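Local coordinates for protein probable M18 family aminopeptidase 1 (Thermotoga maritima, PDB 2GLF) that probably acts as a metal-dependent aminopeptidase of the M18 family, removing amino acids from the N termini of peptides, and carries manganese in this crystal, at residues A[14-19]-A[432-437]; A[160-165]-A[185-190]; A[286-291]-A[405-410]. All coordinates share one frame; numbering follows the deposited sequence.

Contact 1: residues A[14-19]-A[432-437]; sequences EEIEAF and SKADLF
Phe437 turns the edge of its ring toward the face of Phe19 in an offset edge-to-face pair, ring centroids 5.6 Å apart and planes at 72°. The atom that comes up at that edge, in the plane of the Phe437 ring, is Phe19 CG, 3.7 Å from Phe437 CD1. Phe437 has its CG anti to the backbone N (chi1 -172°), which carries CG toward Phe19 and Ile16. Leu436 brings both methyls to the rim atoms CD2 and CE2 of Phe19, CD1 lying 3.4 Å from Phe19 CD2. One turn back, Ile16 splits its branches: CG2 meets Lys433 CB at 3.5 Å, while CG1 approaches Phe437 CB at 4.2 Å. The axes of segments 14-19 and 433-437 approach to 9.0 Å at 86°, and the N-terminal helix 13-29 thus lies across the start of the C-terminal helix 433-449. Lys433 runs out fully extended to a salt bridge, NZ to Glu17 OE2 at 2.7 Å, on the syn lone pair of that oxygen; Glu17 bends at chi2 to get there. The same ammonium pairs more strongly with Glu235 and bonds to Arg240 O, a setting that probably keeps this buried lysine protonated. Farther out, Phe19 stacks with Tyr440. Ser432 is the N-cap of helix 433-449, its OG accepting weak bonds from Ala434 N and Asp435 N, and Asp435 accepts from Gly348 N and Gly350 N.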
loop_
_atom_site.group_PDB
_atom_site.type_symbol
_atom_site.label_atom_id
_atom_site.label_comp_id
_atom_site.label_asym_id
_atom_site.label_seq_id
_atom_site.Cartn_x
_atom_site.Cartn_y
_atom_site.Cartn_z
ATOM N N GLU A 14 -60.861 1.874 3.714
ATOM C CA GLU A 14 -61.533 3.024 3.118
ATOM C C GLU A 14 -61.016 4.389 3.583
ATOM O O GLU A 14 -60.845 5.301 2.770
ATOM C CB GLU A 14 -63.050 2.935 3.342
ATOM C CG GLU A 14 -63.483 2.128 4.559
ATOM C CD GLU A 14 -63.510 0.629 4.299
ATOM O OE1 GLU A 14 -63.756 -0.141 5.253
ATOM O OE2 GLU A 14 -63.295 0.219 3.140
ATOM N N GLU A 15 -60.759 4.542 4.878
ATOM C CA GLU A 15 -60.269 5.823 5.369
ATOM C C GLU A 15 -58.818 6.082 4.957
ATOM O O GLU A 15 -58.443 7.216 4.675
ATOM C CB GLU A 15 -60.421 5.913 6.895
ATOM C CG GLU A 15 -61.873 5.969 7.358
ATOM C CD GLU A 15 -62.021 6.236 8.845
ATOM O OE1 GLU A 15 -61.608 7.320 9.305
ATOM O OE2 GLU A 15 -62.555 5.363 9.560
ATOM N N ILE A 16 -58.009 5.028 4.911
ATOM C CA ILE A 16 -56.604 5.143 4.526
ATOM C C ILE A 16 -56.502 5.486 3.043
ATOM O O ILE A 16 -55.821 6.435 2.666
ATOM C CB ILE A 16 -55.849 3.817 4.812
ATOM C CG1 ILE A 16 -55.694 3.628 6.329
ATOM C CG2 ILE A 16 -54.500 3.814 4.113
ATOM C CD1 ILE A 16 -55.275 2.243 6.735
ATOM N N GLU A 17 -57.186 4.713 2.206
ATOM C CA GLU A 17 -57.184 4.952 0.766
ATOM C C GLU A 17 -57.600 6.378 0.438
ATOM O O GLU A 17 -56.924 7.081 -0.319
ATOM C CB GLU A 17 -58.131 3.980 0.064
ATOM C CG GLU A 17 -57.471 2.696 -0.349
ATOM C CD GLU A 17 -56.270 2.952 -1.227
ATOM O OE1 GLU A 17 -56.433 3.630 -2.264
ATOM O OE2 GLU A 17 -55.166 2.481 -0.876
ATOM N N ALA A 18 -58.724 6.799 1.010
ATOM C CA ALA A 18 -59.239 8.141 0.779
ATOM C C ALA A 18 -58.186 9.176 1.148
ATOM O O ALA A 18 -57.870 10.055 0.352
ATOM C CB ALA A 18 -60.498 8.363 1.601
ATOM N N PHE A 19 -57.634 9.043 2.350
ATOM C CA PHE A 19 -56.634 9.972 2.848
ATOM C C PHE A 19 -55.342 9.979 2.039
ATOM O O PHE A 19 -54.686 11.021 1.923
ATOM C CB PHE A 19 -56.301 9.670 4.310
ATOM C CG PHE A 19 -55.520 10.762 4.974
ATOM C CD1 PHE A 19 -56.133 11.964 5.310
ATOM C CD2 PHE A 19 -54.158 10.620 5.204
ATOM C CE1 PHE A 19 -55.404 13.011 5.859
ATOM C CE2 PHE A 19 -53.418 11.658 5.751
ATOM C CZ PHE A 19 -54.041 12.860 6.079
ATOM N N SER A 432 -45.558 4.389 3.885
ATOM C CA SER A 432 -46.733 3.531 4.006
ATOM C C SER A 432 -48.022 4.358 4.052
ATOM O O SER A 432 -48.061 5.416 4.678
ATOM C CB SER A 432 -46.618 2.688 5.278
ATOM O OG SER A 432 -47.844 2.059 5.592
ATOM N N LYS A 433 -49.072 3.889 3.383
ATOM C CA LYS A 433 -50.353 4.598 3.402
ATOM C C LYS A 433 -50.912 4.560 4.819
ATOM O O LYS A 433 -51.497 5.532 5.291
ATOM C CB LYS A 433 -51.366 3.946 2.457
ATOM C CG LYS A 433 -51.125 4.210 0.996
ATOM C CD LYS A 433 -52.135 3.474 0.151
ATOM C CE LYS A 433 -51.896 3.733 -1.323
ATOM N NZ LYS A 433 -52.900 3.026 -2.164
ATOM N N ALA A 434 -50.735 3.423 5.487
ATOM C CA ALA A 434 -51.214 3.261 6.856
ATOM C C ALA A 434 -50.511 4.236 7.805
ATOM O O ALA A 434 -51.149 4.827 8.676
ATOM C CB ALA A 434 -51.001 1.818 7.324
ATOM N N ASP A 435 -49.203 4.409 7.638
ATOM C CA ASP A 435 -48.470 5.322 8.506
ATOM C C ASP A 435 -48.858 6.764 8.207
ATOM O O ASP A 435 -49.030 7.580 9.120
ATOM C CB ASP A 435 -46.955 5.138 8.350
ATOM C CG ASP A 435 -46.464 3.798 8.896
ATOM O OD1 ASP A 435 -47.060 3.278 9.862
ATOM O OD2 ASP A 435 -45.465 3.270 8.368
ATOM N N LEU A 436 -49.004 7.077 6.925
ATOM C CA LEU A 436 -49.388 8.419 6.510
ATOM C C LEU A 436 -50.613 8.847 7.326
ATOM O O LEU A 436 -50.626 9.911 7.954
ATOM C CB LEU A 436 -49.722 8.408 5.018
ATOM C CG LEU A 436 -49.955 9.688 4.209
ATOM C CD1 LEU A 436 -51.340 9.628 3.596
ATOM C CD2 LEU A 436 -49.788 10.932 5.065
ATOM N N PHE A 437 -51.629 7.988 7.324
ATOM C CA PHE A 437 -52.878 8.229 8.034
ATOM C C PHE A 437 -52.684 8.296 9.538
ATOM O O PHE A 437 -53.132 9.238 10.193
ATOM C CB PHE A 437 -53.871 7.114 7.718
ATOM C CG PHE A 437 -55.261 7.355 8.254
ATOM C CD1 PHE A 437 -56.071 8.353 7.710
ATOM C CD2 PHE A 437 -55.765 6.575 9.292
ATOM C CE1 PHE A 437 -57.358 8.570 8.189
ATOM C CE2 PHE A 437 -57.050 6.785 9.778
ATOM C CZ PHE A 437 -57.850 7.787 9.223
#

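Contact 2: residues A[160-165]-A[185-190]; sequences TIPDLL and MLIAGT
Ile161 lies over one face of the peptide group joining Met185 (a selenomethionine) to Leu186, with its CG1 3.8 Å from Met185 C. The other flat group, the peptide that begins with Thr160 C=O, meets the strand at its oxygen: Ile187 N donates to Thr160 O at 3.2 Å. Leu186 CA also comes to Thr160 O, 3.0 Å away in a CA-H...O contact. The Pro162 ring offers its CG and CD, CG being 3.8 Å from Ile187 CD1. Ile161 CG1 is anti to its own carbonyl carbon (chi1 -56°), and CG1 also reaches Leu186 CD2 at 4.0 Å. An alanine in place of Ile161 would probably open a gap above the Met185–Leu186 peptide and take from Leu186 CD2 its contact with CG1 and CD1. Beyond Pro162, Asp163 forms a salt bridge with Lys123 of a second subunit. The contact docks a loop on strand 185-189, the outermost strand, within this chain, of a six-stranded antiparallel sheet. That strand pairs with strand 111-119, where Ala188 and Gly189 form a classic beta bulge opposite Ala112, while Ile161 touches Leu98 and Leu186 touches Phe100, both on strand 97-108.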
loop_
_atom_site.group_PDB
_atom_site.type_symbol
_atom_site.label_atom_id
_atom_site.label_comp_id
_atom_site.label_asym_id
_atom_site.label_seq_id
_atom_site.Cartn_x
_atom_site.Cartn_y
_atom_site.Cartn_z
ATOM N N THR A 160 -32.893 16.317 -18.720
ATOM C CA THR A 160 -32.105 15.195 -18.239
ATOM C C THR A 160 -30.640 15.534 -18.117
ATOM O O THR A 160 -30.154 16.524 -18.671
ATOM C CB THR A 160 -32.149 13.990 -19.190
ATOM O OG1 THR A 160 -33.373 13.997 -19.925
ATOM C CG2 THR A 160 -32.044 12.696 -18.405
ATOM N N ILE A 161 -29.949 14.678 -17.375
ATOM C CA ILE A 161 -28.520 14.762 -17.193
ATOM C C ILE A 161 -28.180 13.327 -17.564
ATOM O O ILE A 161 -28.195 12.442 -16.716
ATOM C CB ILE A 161 -28.140 15.047 -15.729
ATOM C CG1 ILE A 161 -28.833 16.326 -15.249
ATOM C CG2 ILE A 161 -26.631 15.197 -15.605
ATOM C CD1 ILE A 161 -28.642 16.617 -13.775
ATOM N N PRO A 162 -27.919 13.074 -18.858
ATOM C CA PRO A 162 -27.580 11.740 -19.374
ATOM C C PRO A 162 -26.281 11.169 -18.812
ATOM O O PRO A 162 -25.222 11.767 -18.967
ATOM C CB PRO A 162 -27.502 11.965 -20.882
ATOM C CG PRO A 162 -27.008 13.396 -20.972
ATOM C CD PRO A 162 -27.838 14.090 -19.925
ATOM N N ASP A 163 -26.367 10.013 -18.160
ATOM C CA ASP A 163 -25.191 9.383 -17.583
ATOM C C ASP A 163 -24.395 8.728 -18.698
ATOM O O ASP A 163 -24.975 8.296 -19.686
ATOM C CB ASP A 163 -25.605 8.340 -16.544
ATOM C CG ASP A 163 -24.417 7.680 -15.882
ATOM O OD1 ASP A 163 -23.339 8.307 -15.834
ATOM O OD2 ASP A 163 -24.559 6.539 -15.396
ATOM N N LEU A 164 -23.073 8.668 -18.540
ATOM C CA LEU A 164 -22.185 8.072 -19.541
ATOM C C LEU A 164 -22.516 6.605 -19.737
ATOM O O LEU A 164 -22.704 5.881 -18.759
ATOM C CB LEU A 164 -20.730 8.210 -19.093
ATOM C CG LEU A 164 -19.615 7.735 -20.025
ATOM C CD1 LEU A 164 -19.705 8.447 -21.353
ATOM C CD2 LEU A 164 -18.266 8.016 -19.382
ATOM N N LEU A 165 -22.592 6.162 -20.994
ATOM C CA LEU A 165 -22.905 4.762 -21.266
ATOM C C LEU A 165 -21.863 3.859 -20.608
ATOM O O LEU A 165 -20.679 4.186 -20.564
ATOM C CB LEU A 165 -22.990 4.495 -22.778
ATOM C CG LEU A 165 -21.876 4.827 -23.775
ATOM C CD1 LEU A 165 -20.579 4.184 -23.375
ATOM C CD2 LEU A 165 -22.290 4.314 -25.143
HETATM N N MSE A 185 -25.561 18.797 -15.205
HETATM C CA MSE A 185 -26.083 19.824 -16.093
HETATM C C MSE A 185 -27.154 19.243 -17.004
HETATM O O MSE A 185 -26.930 18.218 -17.646
HETATM C CB MSE A 185 -24.948 20.381 -16.945
HETATM C CG MSE A 185 -23.593 20.271 -16.272
HETATM SE SE MSE A 185 -22.170 21.172 -17.221
HETATM C CE MSE A 185 -21.839 19.859 -18.602
ATOM N N LEU A 186 -28.318 19.879 -17.066
ATOM C CA LEU A 186 -29.360 19.369 -17.948
ATOM C C LEU A 186 -29.141 19.926 -19.345
ATOM O O LEU A 186 -28.583 21.016 -19.518
ATOM C CB LEU A 186 -30.771 19.744 -17.461
ATOM C CG LEU A 186 -30.979 20.618 -16.227
ATOM C CD1 LEU A 186 -32.462 20.868 -16.046
ATOM C CD2 LEU A 186 -30.393 19.948 -14.999
ATOM N N ILE A 187 -29.573 19.163 -20.342
ATOM C CA ILE A 187 -29.440 19.579 -21.728
ATOM C C ILE A 187 -30.496 20.642 -22.044
ATOM O O ILE A 187 -31.694 20.401 -21.918
ATOM C CB ILE A 187 -29.604 18.374 -22.670
ATOM C CG1 ILE A 187 -28.541 17.322 -22.336
ATOM C CG2 ILE A 187 -29.474 18.820 -24.114
ATOM C CD1 ILE A 187 -28.571 16.098 -23.218
ATOM N N ALA A 188 -30.045 21.828 -22.433
ATOM C CA ALA A 188 -30.963 22.908 -22.758
ATOM C C ALA A 188 -31.458 22.783 -24.193
ATOM O O ALA A 188 -32.600 23.118 -24.495
ATOM C CB ALA A 188 -30.279 24.246 -22.558
ATOM N N GLY A 189 -30.590 22.302 -25.079
ATOM C CA GLY A 189 -30.974 22.151 -26.465
ATOM C C GLY A 189 -29.841 21.645 -27.326
ATOM O O GLY A 189 -28.705 21.545 -26.866
ATOM N N THR A 190 -30.151 21.330 -28.581
ATOM C CA THR A 190 -29.147 20.828 -29.509
ATOM C C THR A 190 -29.277 21.407 -30.912
ATOM O O THR A 190 -28.360 21.269 -31.718
ATOM C CB THR A 190 -29.207 19.300 -29.634
ATOM O OG1 THR A 190 -30.475 18.919 -30.176
ATOM C CG2 THR A 190 -29.013 18.643 -28.278
HETATM O O HOH W 1 -32.048 18.267 -20.754
#

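Contact 3: residues A[286-291]-A[405-410]; sequences TGAKAR and KFFAER
Ala288 CB sits between two phenylalanines of the short helix 404-408, 3.4 Å from Phe406 CD2 and 3.7 Å from Phe407 CE1. Both aromatic side chains have CG anti to the carbonyl carbon, beside their own backbone N. Phe406 is covered on both faces: Lys405 CG stands 3.7 Å above the ring plane over its centre, and Lys289 CB lies on the opposite face, offset toward the rim. Lys289 starts with CG anti to the backbone N (chi1 169°), then bends at chi2 and chi3, and its CE ends 3.4 Å from Phe406 CE1. That side chain is poorly ordered, so its outer atoms deserve caution. Arg410 bends at chi3, and its guanidinium lies with Phe406 O above one face. Its NH2 is modelled 2.7 Å from Lys289 N; both are donors, so the placement is doubtful and no hydrogen bond forms. Phe407 continues inward to Phe275 and Tyr293. The contact joins the loop leading into helix 292-303 to helix 404-408, which precedes strand 414-421 of the mixed sheet. With no hydrogen bond passing between them, it depends mainly on Ala288 CB against the two rings, the less certain methylenes of Lys289 adding to Phe406.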
loop_
_atom_site.group_PDB
_atom_site.type_symbol
_atom_site.label_atom_id
_atom_site.label_comp_id
_atom_site.label_asym_id
_atom_site.label_seq_id
_atom_site.Cartn_x
_atom_site.Cartn_y
_atom_site.Cartn_z
ATOM N N THR A 286 -35.908 32.484 6.326
ATOM C CA THR A 286 -36.866 31.479 6.723
ATOM C C THR A 286 -36.096 30.360 7.411
ATOM O O THR A 286 -34.881 30.438 7.580
ATOM C CB THR A 286 -37.628 30.906 5.529
ATOM O OG1 THR A 286 -37.451 29.484 5.507
ATOM C CG2 THR A 286 -37.149 31.530 4.218
ATOM N N GLY A 287 -36.798 29.311 7.805
ATOM C CA GLY A 287 -36.126 28.223 8.486
ATOM C C GLY A 287 -36.201 28.450 9.983
ATOM O O GLY A 287 -36.326 29.591 10.427
ATOM N N ALA A 288 -36.155 27.373 10.764
ATOM C CA ALA A 288 -36.214 27.498 12.215
ATOM C C ALA A 288 -35.055 28.407 12.585
ATOM O O ALA A 288 -34.085 28.489 11.836
ATOM C CB ALA A 288 -36.055 26.137 12.860
ATOM N N LYS A 289 -35.133 29.106 13.707
ATOM C CA LYS A 289 -34.025 29.980 14.056
ATOM C C LYS A 289 -33.910 31.064 12.981
ATOM O O LYS A 289 -32.910 31.144 12.273
ATOM C CB LYS A 289 -32.740 29.144 14.121
ATOM C CG LYS A 289 -31.450 29.926 14.210
ATOM C CD LYS A 289 -30.479 29.487 13.121
ATOM C CE LYS A 289 -30.148 28.009 13.222
ATOM N NZ LYS A 289 -29.083 27.626 12.258
ATOM N N ALA A 290 -34.948 31.886 12.854
ATOM C CA ALA A 290 -34.965 32.957 11.862
ATOM C C ALA A 290 -35.830 34.135 12.294
ATOM O O ALA A 290 -36.218 34.963 11.471
ATOM C CB ALA A 290 -35.457 32.427 10.529
ATOM N N ARG A 291 -36.141 34.198 13.584
ATOM C CA ARG A 291 -36.944 35.281 14.142
ATOM C C ARG A 291 -38.410 35.217 13.737
ATOM O O ARG A 291 -39.292 35.451 14.559
ATOM C CB ARG A 291 -36.356 36.641 13.748
ATOM C CG ARG A 291 -36.895 37.795 14.584
ATOM C CD ARG A 291 -36.193 39.103 14.268
ATOM N NE ARG A 291 -36.612 40.177 15.168
ATOM C CZ ARG A 291 -36.216 40.298 16.432
ATOM N NH1 ARG A 291 -35.379 39.414 16.959
ATOM N NH2 ARG A 291 -36.663 41.299 17.174
ATOM N N LYS A 405 -34.243 20.811 17.885
ATOM C CA LYS A 405 -33.300 21.525 18.744
ATOM C C LYS A 405 -33.558 23.040 18.845
ATOM O O LYS A 405 -33.522 23.614 19.938
ATOM C CB LYS A 405 -31.865 21.292 18.257
ATOM C CG LYS A 405 -31.559 21.932 16.915
ATOM C CD LYS A 405 -30.071 21.909 16.600
ATOM C CE LYS A 405 -29.560 20.501 16.341
ATOM N NZ LYS A 405 -28.133 20.529 15.925
ATOM N N PHE A 406 -33.818 23.679 17.706
ATOM C CA PHE A 406 -34.050 25.118 17.659
ATOM C C PHE A 406 -35.216 25.593 18.506
ATOM O O PHE A 406 -35.170 26.680 19.089
ATOM C CB PHE A 406 -34.259 25.567 16.216
ATOM C CG PHE A 406 -33.130 25.196 15.308
ATOM C CD1 PHE A 406 -31.814 25.498 15.661
ATOM C CD2 PHE A 406 -33.373 24.526 14.109
ATOM C CE1 PHE A 406 -30.752 25.136 14.836
ATOM C CE2 PHE A 406 -32.316 24.157 13.273
ATOM C CZ PHE A 406 -31.000 24.464 13.640
ATOM N N PHE A 407 -36.267 24.787 18.576
ATOM C CA PHE A 407 -37.426 25.168 19.363
ATOM C C PHE A 407 -37.194 24.907 20.843
ATOM O O PHE A 407 -37.628 25.690 21.693
ATOM C CB PHE A 407 -38.667 24.440 18.848
ATOM C CG PHE A 407 -39.050 24.852 17.463
ATOM C CD1 PHE A 407 -38.350 24.368 16.365
ATOM C CD2 PHE A 407 -40.049 25.798 17.260
ATOM C CE1 PHE A 407 -38.633 24.821 15.087
ATOM C CE2 PHE A 407 -40.343 26.264 15.978
ATOM C CZ PHE A 407 -39.632 25.774 14.892
ATOM N N ALA A 408 -36.500 23.815 21.151
ATOM C CA ALA A 408 -36.192 23.487 22.536
ATOM C C ALA A 408 -35.226 24.566 23.015
ATOM O O ALA A 408 -35.096 24.826 24.211
ATOM C CB ALA A 408 -35.539 22.118 22.616
ATOM N N GLU A 409 -34.559 25.187 22.046
ATOM C CA GLU A 409 -33.589 26.249 22.283
ATOM C C GLU A 409 -34.342 27.486 22.757
ATOM O O GLU A 409 -33.781 28.342 23.441
ATOM C CB GLU A 409 -32.853 26.572 20.977
ATOM C CG GLU A 409 -31.346 26.719 21.101
ATOM C CD GLU A 409 -30.667 26.952 19.755
ATOM O OE1 GLU A 409 -30.836 28.047 19.177
ATOM O OE2 GLU A 409 -29.966 26.033 19.272
ATOM N N ARG A 410 -35.620 27.565 22.392
ATOM C CA ARG A 410 -36.449 28.701 22.774
ATOM C C ARG A 410 -37.230 28.511 24.071
ATOM O O ARG A 410 -38.166 29.262 24.350
ATOM C CB ARG A 410 -37.417 29.057 21.651
ATOM C CG ARG A 410 -36.728 29.413 20.353
ATOM C CD ARG A 410 -37.688 30.120 19.426
ATOM N NE ARG A 410 -37.436 29.783 18.031
ATOM C CZ ARG A 410 -36.304 30.037 17.388
ATOM N NH1 ARG A 410 -35.303 30.640 18.015
ATOM N NH2 ARG A 410 -36.175 29.672 16.124
#

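Starting from the N terminus, helix 13-29 supplies the first half of contact 1, which closes only when the chain reaches helix 433-449, more than 400 residues later. Both other contacts are nested inside that loop. Contact 2 comes first, closing a short loop of 19 residues between 160-165 and strand 185-189, outermost within this chain in the six-stranded antiparallel sheet. Contact 3 follows in series: it joins the loop before helix 292-303 to the short helix 404-408, spanning 113 residues that include three helices and strands 321-329, 351-354 and 387-389 of the nine-stranded mixed sheet. Contacts 2 and 3 lie on opposite sides of the chain's centre, their nearest atoms about 23 Å apart; none of the three touches another.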